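Local coordinates for uncharacterized protein (Bacteroides vulgatus, PDB 4Q88) that is of unknown specific function but belongs to glycoside hydrolase family 88 and is therefore probably a hydrolase acting on sugar substrates, at residues Arg182-Tyr187 with Gly203-Trp208; His198-Gly203 with Pro264-Gly269. All coordinates share one frame; numbering follows the deposited sequence. Where two conformers were deposited one is given.

Contact 1 (Arg182-Tyr187 with Gly203-Trp208); sequences REVGLY and GKKDFW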
ATOM      1  N   ARG A 182      17.279   6.473  10.449  1.00 18.25           N
ATOM      2  CA  ARG A 182      16.901   7.751  11.083  1.00 20.03           C
ATOM      3  C   ARG A 182      17.549   8.950  10.422  1.00 18.73           C
ATOM      4  O   ARG A 182      17.025  10.063  10.484  1.00 18.50           O
ATOM      5  CB  ARG A 182      17.330   7.760  12.593  1.00 22.41           C
ATOM      6  CG  ARG A 182      16.585   6.796  13.437  1.00 28.44           C
ATOM      7  CD  ARG A 182      17.125   6.774  14.878  1.00 31.26           C
ATOM      8  NE  ARG A 182      18.446   6.111  14.955  1.00 37.30           N
ATOM      9  CZ  ARG A 182      18.616   4.793  15.133  1.00 43.01           C
ATOM     10  NH1 ARG A 182      17.566   3.973  15.276  1.00 45.77           N
ATOM     11  NH2 ARG A 182      19.831   4.278  15.179  1.00 44.30           N
ATOM     12  N   GLU A 183      18.729   8.744   9.834  1.00 16.96           N
ATOM     13  CA  GLU A 183      19.431   9.798   9.218  1.00 18.60           C
ATOM     14  C   GLU A 183      18.740  10.212   7.889  1.00 18.32           C
ATOM     15  O   GLU A 183      18.679  11.390   7.598  1.00 18.77           O
ATOM     16  CB  GLU A 183      20.865   9.367   8.874  1.00 20.11           C
ATOM     17  CG  GLU A 183      21.691  10.476   8.288  1.00 23.61           C
ATOM     18  CD  GLU A 183      21.713  10.464   6.776  1.00 32.67           C
ATOM     19  OE1 GLU A 183      21.975   9.372   6.149  1.00 37.82           O
ATOM     20  OE2 GLU A 183      21.539  11.563   6.250  1.00 33.51           O
ATOM     21  N   VAL A 184      18.252   9.237   7.141  1.00 17.34           N
ATOM     22  CA  VAL A 184      17.725   9.469   5.811  1.00 18.03           C
ATOM     23  C   VAL A 184      16.217   9.735   5.829  1.00 17.77           C
ATOM     24  O   VAL A 184      15.705  10.495   5.011  1.00 17.24           O
ATOM     25  CB  VAL A 184      17.996   8.280   4.891  1.00 19.19           C
ATOM     26  CG1 VAL A 184      17.399   8.543   3.519  1.00 20.26           C
ATOM     27  CG2 VAL A 184      19.501   8.072   4.769  1.00 20.85           C
ATOM     28  N   GLY A 185      15.528   9.096   6.728  1.00 17.63           N
ATOM     29  CA  GLY A 185      14.053   9.190   6.775  1.00 18.33           C
ATOM     30  C   GLY A 185      13.381   8.226   5.837  1.00 19.86           C
ATOM     31  O   GLY A 185      12.260   8.502   5.375  1.00 18.22           O
ATOM     32  N   LEU A 186      14.046   7.096   5.538  1.00 16.49           N
ATOM     33  CA  LEU A 186      13.470   6.058   4.683  1.00 16.92           C
ATOM     34  C   LEU A 186      13.730   4.698   5.295  1.00 16.73           C
ATOM     35  O   LEU A 186      14.612   4.566   6.158  1.00 17.45           O
ATOM     36  CB  LEU A 186      14.087   6.127   3.266  1.00 17.36           C
ATOM     37  CG  LEU A 186      13.865   7.397   2.443  1.00 18.02           C
ATOM     38  CD1 LEU A 186      14.705   7.332   1.169  1.00 19.72           C
ATOM     39  CD2 LEU A 186      12.404   7.538   2.086  1.00 20.15           C
ATOM     40  N   TYR A 187      12.942   3.714   4.851  1.00 15.53           N
ATOM     41  CA  TYR A 187      13.020   2.343   5.261  1.00 15.85           C
ATOM     42  C   TYR A 187      13.789   1.488   4.247  1.00 16.19           C
ATOM     43  O   TYR A 187      13.544   1.565   3.013  1.00 16.04           O
ATOM     44  CB  TYR A 187      11.644   1.691   5.360  1.00 15.79           C
ATOM     45  CG  TYR A 187      10.812   2.211   6.514  1.00 16.84           C
ATOM     46  CD1 TYR A 187       9.999   3.301   6.367  1.00 18.12           C
ATOM     47  CD2 TYR A 187      10.826   1.568   7.725  1.00 16.47           C
ATOM     48  CE1 TYR A 187       9.244   3.767   7.440  1.00 17.36           C
ATOM     49  CE2 TYR A 187      10.061   1.977   8.782  1.00 16.58           C
ATOM     50  CZ  TYR A 187       9.278   3.088   8.640  1.00 17.39           C
ATOM     51  OH  TYR A 187       8.543   3.525   9.719  1.00 18.05           O
ATOM     52  N   GLY A 203      27.871   2.280  -4.357  1.00 19.50           N
ATOM     53  CA  GLY A 203      28.321   2.493  -2.984  1.00 20.96           C
ATOM     54  C   GLY A 203      27.353   3.273  -2.117  1.00 20.74           C
ATOM     55  O   GLY A 203      27.743   3.833  -1.120  1.00 22.76           O
ATOM     56  N   LYS A 204      26.098   3.307  -2.505  1.00 19.44           N
ATOM     57  CA  LYS A 204      25.059   4.121  -1.848  0.60 20.35           C
ATOM     58  C   LYS A 204      24.218   3.279  -0.887  1.00 18.74           C
ATOM     59  O   LYS A 204      24.205   2.053  -0.965  1.00 19.54           O
ATOM     60  CB  LYS A 204      24.138   4.761  -2.876  0.60 21.52           C
ATOM     61  CG  LYS A 204      24.799   5.515  -4.043  0.60 24.74           C
ATOM     62  CD  LYS A 204      25.617   6.718  -3.588  0.60 26.96           C
ATOM     63  CE  LYS A 204      26.362   7.418  -4.731  0.60 30.22           C
ATOM     64  NZ  LYS A 204      25.432   7.895  -5.780  0.60 32.92           N
ATOM     65  N   LYS A 205      23.423   3.941  -0.036  1.00 17.73           N
ATOM     66  CA  LYS A 205      22.391   3.243   0.705  1.00 17.71           C
ATOM     67  C   LYS A 205      21.278   2.800  -0.219  1.00 16.04           C
ATOM     68  O   LYS A 205      20.888   3.545  -1.137  1.00 16.80           O
ATOM     69  CB  LYS A 205      21.814   4.162   1.755  1.00 17.19           C
ATOM     70  CG  LYS A 205      22.814   4.482   2.876  1.00 18.35           C
ATOM     71  CD  LYS A 205      22.256   5.454   3.914  1.00 19.66           C
ATOM     72  CE  LYS A 205      23.201   5.489   5.171  1.00 21.36           C
ATOM     73  NZ  LYS A 205      22.599   6.263   6.310  1.00 22.15           N
ATOM     74  N   ASP A 206      20.841   1.561  -0.071  1.00 16.16           N
ATOM     75  CA  ASP A 206      19.851   0.940  -0.950  1.00 17.05           C
ATOM     76  C   ASP A 206      18.423   0.925  -0.362  1.00 15.65           C
ATOM     77  O   ASP A 206      18.100   0.081   0.490  1.00 17.16           O
ATOM     78  CB  ASP A 206      20.283  -0.483  -1.280  1.00 18.74           C
ATOM     79  CG  ASP A 206      19.530  -1.070  -2.472  1.00 21.78           C
ATOM     80  OD1 ASP A 206      18.732  -0.364  -3.161  1.00 19.36           O
ATOM     81  OD2 ASP A 206      19.805  -2.282  -2.716  1.00 24.71           O
ATOM     82  N   PHE A 207      17.597   1.870  -0.796  1.00 14.72           N
ATOM     83  CA  PHE A 207      16.219   2.018  -0.355  1.00 13.98           C
ATOM     84  C   PHE A 207      15.289   1.633  -1.501  1.00 14.80           C
ATOM     85  O   PHE A 207      15.297   2.293  -2.562  1.00 14.14           O
ATOM     86  CB  PHE A 207      15.949   3.445   0.133  1.00 14.99           C
ATOM     87  CG  PHE A 207      16.750   3.832   1.346  1.00 15.07           C
ATOM     88  CD1 PHE A 207      16.439   3.287   2.575  1.00 15.97           C
ATOM     89  CD2 PHE A 207      17.750   4.786   1.261  1.00 16.14           C
ATOM     90  CE1 PHE A 207      17.135   3.643   3.700  1.00 17.10           C
ATOM     91  CE2 PHE A 207      18.460   5.137   2.371  1.00 17.58           C
ATOM     92  CZ  PHE A 207      18.168   4.567   3.600  1.00 17.00           C
ATOM     93  N   TRP A 208      14.545   0.541  -1.318  1.00 14.62           N
ATOM     94  CA  TRP A 208      13.658   0.075  -2.374  1.00 15.94           C
ATOM     95  C   TRP A 208      12.450   0.956  -2.509  1.00 14.87           C
ATOM     96  O   TRP A 208      11.692   1.112  -1.538  1.00 14.95           O
ATOM     97  CB  TRP A 208      13.240  -1.360  -2.100  1.00 17.13           C
ATOM     98  CG  TRP A 208      12.405  -2.010  -3.126  1.00 18.99           C
ATOM     99  CD1 TRP A 208      12.565  -1.949  -4.473  1.00 21.15           C
ATOM    100  CD2 TRP A 208      11.329  -2.920  -2.891  1.00 19.59           C
ATOM    101  NE1 TRP A 208      11.604  -2.736  -5.102  1.00 21.30           N
ATOM    102  CE2 TRP A 208      10.844  -3.334  -4.140  1.00 22.07           C
ATOM    103  CE3 TRP A 208      10.687  -3.385  -1.724  1.00 20.59           C
ATOM    104  CZ2 TRP A 208       9.792  -4.263  -4.275  1.00 22.78           C
ATOM    105  CZ3 TRP A 208       9.583  -4.269  -1.871  1.00 24.12           C
ATOM    106  CH2 TRP A 208       9.148  -4.669  -3.139  1.00 23.38           C
TER
HETATM  107  O   HOH W   1      12.329  -0.210   1.019  1.00 16.35           O

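Contact 2 (His198-Gly203 with Pro264-Gly269); sequences HKTING and PEQAPG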
ATOM      1  N   HIS A 198      25.329  -3.804   3.391  1.00 23.24           N
ATOM      2  CA  HIS A 198      24.849  -3.848   1.996  1.00 22.27           C
ATOM      3  C   HIS A 198      24.902  -2.435   1.418  1.00 21.12           C
ATOM      4  O   HIS A 198      24.483  -1.469   2.069  1.00 19.80           O
ATOM      5  CB  HIS A 198      23.412  -4.347   1.933  1.00 22.47           C
ATOM      6  CG  HIS A 198      22.797  -4.231   0.573  1.00 22.27           C
ATOM      7  ND1 HIS A 198      23.146  -5.051  -0.495  1.00 23.97           N
ATOM      8  CD2 HIS A 198      21.872  -3.361   0.090  1.00 22.56           C
ATOM      9  CE1 HIS A 198      22.428  -4.718  -1.564  1.00 25.53           C
ATOM     10  NE2 HIS A 198      21.675  -3.668  -1.248  1.00 23.36           N
ATOM     11  N   LYS A 199      25.383  -2.333   0.170  1.00 21.79           N
ATOM     12  CA  LYS A 199      25.461  -1.073  -0.535  0.60 21.86           C
ATOM     13  C   LYS A 199      25.010  -1.327  -1.970  1.00 20.97           C
ATOM     14  O   LYS A 199      25.037  -2.474  -2.457  1.00 21.26           O
ATOM     15  CB  LYS A 199      26.897  -0.530  -0.583  0.60 23.64           C
ATOM     16  CG  LYS A 199      27.591  -0.321   0.753  0.60 25.99           C
ATOM     17  CD  LYS A 199      28.892   0.433   0.565  0.60 27.14           C
ATOM     18  CE  LYS A 199      29.626   0.691   1.876  0.60 28.95           C
ATOM     19  NZ  LYS A 199      30.135  -0.579   2.470  0.60 29.55           N
ATOM     20  N   THR A 200      24.584  -0.264  -2.628  1.00 20.53           N
ATOM     21  CA  THR A 200      24.291  -0.328  -4.062  1.00 19.96           C
ATOM     22  C   THR A 200      25.578  -0.492  -4.857  1.00 20.77           C
ATOM     23  O   THR A 200      26.699  -0.388  -4.337  1.00 19.90           O
ATOM     24  CB  THR A 200      23.543   0.899  -4.568  1.00 19.84           C
ATOM     25  OG1 THR A 200      24.432   2.045  -4.523  1.00 19.55           O
ATOM     26  CG2 THR A 200      22.255   1.156  -3.748  1.00 19.95           C
ATOM     27  N   ILE A 201      25.416  -0.706  -6.163  1.00 22.14           N
ATOM     28  CA  ILE A 201      26.549  -0.871  -7.067  1.00 23.02           C
ATOM     29  C   ILE A 201      27.469   0.352  -7.040  1.00 21.25           C
ATOM     30  O   ILE A 201      28.691   0.255  -7.231  1.00 22.32           O
ATOM     31  CB  ILE A 201      26.071  -1.070  -8.535  1.00 29.55           C
ATOM     32  CG1 ILE A 201      25.237  -2.351  -8.693  1.00 36.70           C
ATOM     33  CG2 ILE A 201      27.290  -1.204  -9.439  1.00 33.58           C
ATOM     34  CD1 ILE A 201      26.030  -3.638  -8.513  1.00 39.65           C
ATOM     35  N   ASN A 202      26.890   1.525  -6.835  1.00 19.01           N
ATOM     36  CA  ASN A 202      27.667   2.754  -6.716  1.00 18.43           C
ATOM     37  C   ASN A 202      27.950   3.219  -5.298  1.00 19.57           C
ATOM     38  O   ASN A 202      28.356   4.392  -5.088  1.00 20.93           O
ATOM     39  CB  ASN A 202      27.022   3.853  -7.518  1.00 19.87           C
ATOM     40  CG  ASN A 202      27.007   3.539  -8.991  1.00 18.79           C
ATOM     41  OD1 ASN A 202      28.077   3.457  -9.632  1.00 19.46           O
ATOM     42  ND2 ASN A 202      25.828   3.302  -9.535  1.00 17.97           N
ATOM     43  N   GLY A 203      27.871   2.280  -4.357  1.00 19.50           N
ATOM     44  CA  GLY A 203      28.321   2.493  -2.984  1.00 20.96           C
ATOM     45  C   GLY A 203      27.353   3.273  -2.117  1.00 20.74           C
ATOM     46  O   GLY A 203      27.743   3.833  -1.120  1.00 22.76           O
ATOM     47  N   PRO A 264      19.854   5.752  -8.905  1.00 20.35           N
ATOM     48  CA  PRO A 264      19.107   5.510 -10.133  1.00 20.89           C
ATOM     49  C   PRO A 264      19.874   4.666 -11.150  1.00 22.26           C
ATOM     50  O   PRO A 264      19.235   3.887 -11.860  1.00 25.36           O
ATOM     51  CB  PRO A 264      18.832   6.920 -10.696  1.00 23.64           C
ATOM     52  CG  PRO A 264      19.435   7.878  -9.770  1.00 24.40           C
ATOM     53  CD  PRO A 264      19.930   7.184  -8.555  1.00 22.21           C
ATOM     54  N   GLU A 265      21.205   4.745 -11.166  1.00 19.40           N
ATOM     55  CA  GLU A 265      22.031   4.013 -12.153  1.00 21.22           C
ATOM     56  C   GLU A 265      22.029   2.487 -11.925  1.00 21.47           C
ATOM     57  O   GLU A 265      22.148   1.697 -12.865  1.00 20.35           O
ATOM     58  CB  GLU A 265      23.459   4.501 -12.035  1.00 23.09           C
ATOM     59  CG  GLU A 265      23.766   5.872 -12.608  1.00 26.71           C
ATOM     60  CD  GLU A 265      23.098   7.061 -11.919  1.00 31.20           C
ATOM     61  OE1 GLU A 265      22.958   7.095 -10.679  1.00 26.65           O
ATOM     62  OE2 GLU A 265      22.676   7.956 -12.682  1.00 38.43           O
ATOM     63  N   GLN A 266      21.877   2.069 -10.672  1.00 19.97           N
ATOM     64  CA  GLN A 266      21.835   0.661 -10.340  1.00 22.50           C
ATOM     65  C   GLN A 266      20.629  -0.050 -10.973  1.00 20.67           C
ATOM     66  O   GLN A 266      20.762  -1.137 -11.474  1.00 21.32           O
ATOM     67  CB  GLN A 266      21.795   0.443  -8.843  1.00 24.70           C
ATOM     68  CG  GLN A 266      21.381  -0.968  -8.533  1.00 30.41           C
ATOM     69  CD  GLN A 266      21.581  -1.320  -7.131  1.00 30.10           C
ATOM     70  OE1 GLN A 266      22.703  -1.339  -6.651  1.00 29.28           O
ATOM     71  NE2 GLN A 266      20.484  -1.588  -6.440  1.00 33.41           N
ATOM     72  N   ALA A 267      19.454   0.555 -10.912  1.00 21.44           N
ATOM     73  CA  ALA A 267      18.224  -0.076 -11.395  1.00 22.42           C
ATOM     74  C   ALA A 267      17.455   1.029 -12.124  1.00 21.91           C
ATOM     75  O   ALA A 267      16.559   1.685 -11.551  1.00 22.28           O
ATOM     76  CB  ALA A 267      17.456  -0.651 -10.195  1.00 25.72           C
ATOM     77  N   PRO A 268      17.845   1.301 -13.398  1.00 20.39           N
ATOM     78  CA  PRO A 268      17.477   2.548 -14.031  1.00 19.95           C
ATOM     79  C   PRO A 268      16.052   2.597 -14.589  1.00 19.45           C
ATOM     80  O   PRO A 268      15.427   1.574 -14.827  1.00 19.77           O
ATOM     81  CB  PRO A 268      18.506   2.685 -15.175  1.00 21.58           C
ATOM     82  CG  PRO A 268      18.837   1.278 -15.527  1.00 21.50           C
ATOM     83  CD  PRO A 268      18.789   0.519 -14.226  1.00 22.08           C
ATOM     84  N   GLY A 269      15.584   3.807 -14.807  1.00 20.23           N
ATOM     85  CA  GLY A 269      14.422   4.067 -15.662  1.00 20.84           C
ATOM     86  C   GLY A 269      13.138   4.049 -14.876  1.00 19.13           C
ATOM     87  O   GLY A 269      13.125   3.797 -13.670  1.00 19.50           O
TER

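Contact 1 (Arg182-Tyr187 with Gly203-Trp208)
Phe207 lays its ring against Leu186 and Val184 and is the largest contributor to this contact. With CG anti to its carbonyl carbon (chi1 -64°), the ring is turned toward Leu186. Leu186 CB stands over one face, 4.0 Å from the ring centroid and 18° off the normal, a CH-pi contact displaced toward the rim. Leu186 CD1 continues over the same face, near Phe207 CG and CD2. Tyr187 O lies at the ring edge, near the plane, 3.4 Å from Phe207 CD1; a water 2.9 Å from both Tyr187 O and Trp208 O bridges the two carbonyls. Val184 comes tip to tip from the far end of the ring, CG1 lying 3.7 Å from Phe207 CE2. Tyr188 stacks on the same ring, and helices 209-225 and 233-249 close around Leu186.

The outer side is looser and polar. Lys205, extended beyond CG, runs past Val184 in the opposite direction, its CD 3.9 Å from Val184 CG2. Its NZ has its main salt bridge with Asp181 and a second with Glu183 OE1 at 3.2 Å, on the anti lone pair of that oxygen. Glu183 remains largely solvent-exposed.

Residues 182-185 form the turn of a short, weakly bonded antiparallel hairpin, strands 180-181 and 186-187. Hairpin and loop connect helices 163-179 and 209-225 in the (alpha/alpha)6 barrel expected for this family of the six-hairpin clan.

Contact 2 (His198-Gly203 with Pro264-Gly269)
Gln266 reaches across to the turn at Thr200 and Ile201 and supplies most of the contact from its loop. From CB the chain leaves with CG anti to the backbone N (chi1 165°) and stays extended, which carries the amide to the turn. CG passes 4.1 Å from Ile201 CG1. CD comes to 3.9 Å from Thr200 CB, and OE1 takes the backbone N-H of Ile201 at 2.8 Å from N. That bond is fairly straight, 156° at the hydrogen, and meets the acceptor nearly along the C=O axis. The same OE1 has Thr200 CB 3.2 Å away and Ile201 CG1 3.4 Å away.

At the solvent side, Asn202 and Glu265 cross at about a right angle, with Asn202 ND2 3.6 Å from Glu265 CB. Asn202 ND2 is bonded instead to Asp263 OD1, which also receives the backbone N of Gln266, while Asp263 OD2 meets Thr200 OG1. An alanine in place of Gln266 would probably leave the Ile201 N-H without this acceptor and open a gap beside Thr200 CB.

Thr200 to Gly203 form a type I beta turn, closed by Gly203 N to Thr200 O at 2.9 Å. Its second residue, Ile201, has an N-H that the turn's own closing bond does not use; a neutral side-chain carbonyl takes it, joining two surface loops by one directional hydrogen bond, backed by Asp263, rather than by a hydrophobic core.

Overall arrangement
From the N terminus, helix 163-179 leads into the hairpin of strands 180-181 and 186-187. Contact 1 then closes a loop without helix or strand, bringing 203-208 back against the hairpin just before helix 209-225. Contact 2 starts within that loop, at 198-203, and closes a longer one that takes in helices 209-225 and 233-249, ending at 264-269 before helix 272-287. The two closures therefore cross, sharing Gly203, with centres about 12 Å apart. A probable hydrogen bond between His198 NE2 and Asp206 OD2 links them directly, and Thr200 CG2 packs on Asp206 CB. Together they join the hairpin and the loops before helices 209-225 and 272-287 on the same side of the chain's centre.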